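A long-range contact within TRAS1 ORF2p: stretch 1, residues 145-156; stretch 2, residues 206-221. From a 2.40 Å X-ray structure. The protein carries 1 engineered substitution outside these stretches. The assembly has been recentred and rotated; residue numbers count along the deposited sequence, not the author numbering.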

# COMPACT_ATOMS: atom_id res chain seq x y z
N GLY A 145 -7.89 -8.48 14.14
CA GLY A 145 -9.08 -7.71 14.45
C GLY A 145 -9.75 -7.15 13.21
O GLY A 145 -9.10 -6.96 12.18
N PRO A 146 -11.07 -6.89 13.27
CA PRO A 146 -11.86 -6.35 12.15
C PRO A 146 -11.92 -4.82 12.10
O PRO A 146 -12.80 -4.25 11.46
CB PRO A 146 -13.23 -6.95 12.41
CG PRO A 146 -13.32 -6.84 13.90
CD PRO A 146 -11.96 -7.34 14.35
N LYS A 147 -10.97 -4.17 12.77
CA LYS A 147 -10.93 -2.71 12.79
C LYS A 147 -9.51 -2.17 12.65
O LYS A 147 -8.54 -2.89 12.85
CB LYS A 147 -11.53 -2.18 14.10
CG LYS A 147 -13.02 -2.39 14.26
CD LYS A 147 -13.53 -1.77 15.56
CE LYS A 147 -12.90 -2.43 16.79
NZ LYS A 147 -13.41 -1.87 18.08
N ARG A 148 -9.41 -0.89 12.30
CA ARG A 148 -8.11 -0.24 12.17
C ARG A 148 -7.18 -0.90 11.15
O ARG A 148 -5.99 -1.05 11.41
CB ARG A 148 -7.43 -0.21 13.54
CG ARG A 148 -8.28 0.41 14.63
CD ARG A 148 -8.49 1.88 14.37
NE ARG A 148 -9.57 2.42 15.18
CZ ARG A 148 -9.94 3.69 15.17
NH1 ARG A 148 -9.31 4.55 14.38
NH2 ARG A 148 -10.95 4.11 15.93
N LEU A 149 -7.71 -1.29 10.00
CA LEU A 149 -6.88 -1.91 8.98
C LEU A 149 -6.82 -1.06 7.72
O LEU A 149 -7.84 -0.52 7.29
CB LEU A 149 -7.41 -3.30 8.62
CG LEU A 149 -7.50 -4.41 9.68
CD1 LEU A 149 -7.85 -5.73 8.99
CD2 LEU A 149 -6.19 -4.55 10.43
N ILE A 150 -5.63 -0.92 7.14
CA ILE A 150 -5.43 -0.19 5.89
C ILE A 150 -4.45 -1.00 5.04
O ILE A 150 -3.35 -1.34 5.49
CB ILE A 150 -4.80 1.22 6.09
CG1 ILE A 150 -5.66 2.08 7.01
CG2 ILE A 150 -4.67 1.91 4.74
CD1 ILE A 150 -5.05 3.47 7.29
N PHE A 151 -4.85 -1.31 3.81
CA PHE A 151 -4.03 -2.09 2.90
C PHE A 151 -3.73 -1.24 1.69
O PHE A 151 -4.59 -0.52 1.20
CB PHE A 151 -4.74 -3.34 2.37
CG PHE A 151 -5.05 -4.37 3.41
CD1 PHE A 151 -6.07 -4.18 4.33
CD2 PHE A 151 -4.34 -5.58 3.43
CE1 PHE A 151 -6.39 -5.17 5.26
CE2 PHE A 151 -4.65 -6.58 4.35
CZ PHE A 151 -5.69 -6.37 5.27
N GLY A 152 -2.51 -1.37 1.17
CA GLY A 152 -2.14 -0.63 -0.01
C GLY A 152 -1.10 -1.40 -0.79
O GLY A 152 -0.14 -1.93 -0.22
N GLY A 153 -1.29 -1.48 -2.10
CA GLY A 153 -0.33 -2.17 -2.93
C GLY A 153 -0.74 -2.34 -4.37
O GLY A 153 -1.70 -1.72 -4.84
N ASP A 154 0.01 -3.18 -5.07
CA ASP A 154 -0.22 -3.48 -6.47
C ASP A 154 -0.86 -4.87 -6.51
O ASP A 154 -0.22 -5.86 -6.17
CB ASP A 154 1.11 -3.49 -7.23
CG ASP A 154 0.94 -3.75 -8.71
OD1 ASP A 154 -0.20 -3.97 -9.16
OD2 ASP A 154 1.96 -3.74 -9.44
N ALA A 155 -2.11 -4.94 -6.92
CA ALA A 155 -2.82 -6.21 -6.99
C ALA A 155 -2.73 -6.85 -8.37
O ALA A 155 -3.09 -8.02 -8.54
CB ALA A 155 -4.28 -6.00 -6.63
N ASN A 156 -2.23 -6.09 -9.35
CA ASN A 156 -2.16 -6.60 -10.72
C ASN A 156 -3.50 -7.27 -11.03
O ASN A 156 -3.55 -8.41 -11.49
CB ASN A 156 -1.03 -7.62 -10.87
CG ASN A 156 0.32 -6.98 -11.11
OD1 ASN A 156 1.23 -7.10 -10.28
ND2 ASN A 156 0.46 -6.29 -12.23
N ARG A 206 -5.11 0.65 -14.18
CA ARG A 206 -5.23 0.92 -12.75
C ARG A 206 -5.26 -0.43 -12.07
O ARG A 206 -6.31 -1.07 -11.99
CB ARG A 206 -6.51 1.72 -12.44
CG ARG A 206 -6.40 3.23 -12.68
CD ARG A 206 -7.75 3.95 -12.55
NE ARG A 206 -8.27 4.02 -11.18
CZ ARG A 206 -8.02 5.01 -10.32
NH1 ARG A 206 -7.25 6.04 -10.67
NH2 ARG A 206 -8.56 4.99 -9.11
N VAL A 207 -4.11 -0.88 -11.58
CA VAL A 207 -4.01 -2.17 -10.91
C VAL A 207 -3.61 -2.04 -9.44
O VAL A 207 -3.51 -3.04 -8.73
CB VAL A 207 -3.01 -3.10 -11.65
CG1 VAL A 207 -3.53 -3.42 -13.04
CG2 VAL A 207 -1.64 -2.46 -11.74
N ASP A 208 -3.40 -0.80 -9.00
CA ASP A 208 -3.04 -0.54 -7.61
C ASP A 208 -4.30 -0.25 -6.79
O ASP A 208 -5.14 0.56 -7.19
CB ASP A 208 -2.08 0.65 -7.52
CG ASP A 208 -0.78 0.40 -8.28
OD1 ASP A 208 -0.70 0.78 -9.47
OD2 ASP A 208 0.16 -0.18 -7.68
N VAL A 209 -4.44 -0.90 -5.64
CA VAL A 209 -5.63 -0.70 -4.82
C VAL A 209 -5.28 -0.37 -3.38
O VAL A 209 -4.24 -0.80 -2.86
CB VAL A 209 -6.56 -1.98 -4.82
CG1 VAL A 209 -7.99 -1.58 -4.48
CG2 VAL A 209 -6.52 -2.67 -6.17
N THR A 210 -6.15 0.42 -2.75
CA THR A 210 -6.02 0.82 -1.36
C THR A 210 -7.38 0.56 -0.73
O THR A 210 -8.40 1.03 -1.24
CB THR A 210 -5.71 2.33 -1.21
OG1 THR A 210 -4.58 2.68 -2.01
CG2 THR A 210 -5.44 2.67 0.25
N PHE A 211 -7.42 -0.20 0.35
CA PHE A 211 -8.69 -0.49 1.00
C PHE A 211 -8.52 -0.59 2.50
O PHE A 211 -7.41 -0.80 3.00
CB PHE A 211 -9.31 -1.77 0.41
CG PHE A 211 -8.35 -2.94 0.30
CD1 PHE A 211 -8.21 -3.85 1.33
CD2 PHE A 211 -7.65 -3.16 -0.88
CE1 PHE A 211 -7.40 -4.98 1.20
CE2 PHE A 211 -6.82 -4.29 -1.02
CZ PHE A 211 -6.71 -5.20 0.02
N CYS A 212 -9.61 -0.41 3.23
CA CYS A 212 -9.55 -0.42 4.68
C CYS A 212 -10.84 -0.90 5.32
O CYS A 212 -11.87 -0.99 4.67
CB CYS A 212 -9.30 1.00 5.18
SG CYS A 212 -10.60 2.17 4.66
N THR A 213 -10.76 -1.20 6.61
CA THR A 213 -11.92 -1.62 7.38
C THR A 213 -12.89 -0.43 7.39
O THR A 213 -12.47 0.71 7.18
CB THR A 213 -11.53 -1.97 8.82
OG1 THR A 213 -10.67 -0.94 9.33
CG2 THR A 213 -10.81 -3.30 8.87
N GLU A 214 -14.17 -0.69 7.64
CA GLU A 214 -15.19 0.36 7.66
C GLU A 214 -14.85 1.53 8.57
O GLU A 214 -14.96 2.69 8.17
CB GLU A 214 -16.54 -0.25 8.07
CG GLU A 214 -17.70 0.74 8.23
CD GLU A 214 -18.17 1.33 6.91
OE1 GLU A 214 -18.45 0.55 5.97
OE2 GLU A 214 -18.26 2.58 6.82
N ASP A 215 -14.42 1.23 9.79
CA ASP A 215 -14.08 2.25 10.78
C ASP A 215 -13.01 3.25 10.33
O ASP A 215 -12.90 4.33 10.90
CB ASP A 215 -13.63 1.57 12.09
CG ASP A 215 -12.23 0.97 12.00
OD1 ASP A 215 -11.24 1.71 12.22
OD2 ASP A 215 -12.12 -0.24 11.70
N MET A 216 -12.22 2.90 9.32
CA MET A 216 -11.18 3.80 8.85
C MET A 216 -11.74 4.94 8.02
O MET A 216 -11.17 6.03 7.98
CB MET A 216 -10.11 3.04 8.07
CG MET A 216 -9.21 2.21 8.97
SD MET A 216 -8.60 3.21 10.36
CE MET A 216 -7.63 4.45 9.47
N LEU A 217 -12.85 4.68 7.34
CA LEU A 217 -13.50 5.74 6.58
C LEU A 217 -13.87 6.72 7.69
O LEU A 217 -14.35 6.28 8.74
CB LEU A 217 -14.75 5.21 5.88
CG LEU A 217 -14.60 4.50 4.54
CD1 LEU A 217 -13.48 3.50 4.59
CD2 LEU A 217 -15.91 3.82 4.19
N ASP A 218 -13.65 8.01 7.47
CA ASP A 218 -13.93 9.07 8.46
C ASP A 218 -12.61 9.55 9.05
O ASP A 218 -12.54 10.60 9.70
CB ASP A 218 -14.84 8.60 9.61
CG ASP A 218 -16.31 8.57 9.23
OD1 ASP A 218 -17.15 8.35 10.13
OD2 ASP A 218 -16.63 8.77 8.03
N LEU A 219 -11.57 8.75 8.83
CA LEU A 219 -10.22 9.07 9.30
C LEU A 219 -9.30 9.24 8.10
O LEU A 219 -8.14 9.62 8.25
CB LEU A 219 -9.69 7.95 10.19
CG LEU A 219 -10.01 7.95 11.69
CD1 LEU A 219 -11.47 8.28 11.93
CD2 LEU A 219 -9.66 6.58 12.26
N ILE A 220 -9.82 8.97 6.91
CA ILE A 220 -9.03 9.06 5.69
C ILE A 220 -9.63 9.98 4.64
O ILE A 220 -10.83 9.94 4.40
CB ILE A 220 -8.84 7.64 5.07
CG1 ILE A 220 -7.99 6.78 6.01
CG2 ILE A 220 -8.21 7.75 3.68
CD1 ILE A 220 -7.86 5.35 5.56
N ASP A 221 -8.79 10.79 4.00
CA ASP A 221 -9.27 11.68 2.96
C ASP A 221 -8.13 12.14 2.05
O ASP A 221 -6.96 11.90 2.34
CB ASP A 221 -9.99 12.90 3.57
CG ASP A 221 -9.04 13.84 4.30
OD1 ASP A 221 -8.27 14.56 3.64
OD2 ASP A 221 -9.08 13.88 5.55

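What holds the two stretches together most firmly? The backbones of 149-154 and 208-212 run side by side as antiparallel strands, their directions 174° apart, and exchange amide hydrogen bonds in pairs. F151 N donates to F211 O at 2.7 Å, and F211 N returns a bond to F151 O at 3.0 Å. Two residues along, G153 N reaches V209 O at 3.1 Å while V209 N reaches G153 O at 3.0 Å. Between these pairs, G152 and T210 face each other without such bonds, and their CA atoms draw in to 4.4 Å. Here the carbonyls of the neighbouring bonded pairs also receive CA-H...O contacts, as F151 O does from T210 CA at 3.2 Å.

How is the ladder finished at its two ends? Past D154, A155 N donates to V207 O at 3.0 Å, and N156 N adds a weak bond to the same oxygen at 3.4 Å. At the other end a side chain stands in for a backbone carbonyl: T213 N binds L149 O at 3.1 Å, but L149 N donates to T213 OG1, also at 3.1 Å and nearly straight. The T213 hydroxyl in turn donates a hydrogen bond to D215 OD2, 2.9 Å from T213 OG1, so it links the strand amide to the carboxylate.

Why does D215 matter so much to R148? Its carboxylate meets both the backbone and the charge of that residue. R148 N donates to D215 OD2 at 2.9 Å, with a weak second bond to OD1 at 3.2 Å. The salt bridge, R148 NE to D215 OD1 at 3.5 Å, rests on charge alone, because the oxygen lies over the guanidinium face, where no N-H points at it. At the edge of that group, L219 CD2 comes within 3.0 Å of R148 NH1, a tight approach.

Which side chains pack across the sheet? F151 and F211 share one face, their rings nearly parallel but slid apart, with centroids 4.9 Å apart and little overlap. The offset places F151 CB over the F211 ring, 3.6 Å from its centroid, in a CH-pi contact. On the face shared by I150 and C212, I150 CD1 meets M216 CE at 3.5 Å and I220 CD1 at 3.8 Å, an apolar cluster that extends the contact beyond the strand pair. Farther along that face, D154 OD1 and D208 OD2 sit 4.1 Å apart despite like charges; D154 OD1 accepts N156 N at 2.9 Å, and the other oxygen of each carboxylate is hydrogen-bonded elsewhere in the structure.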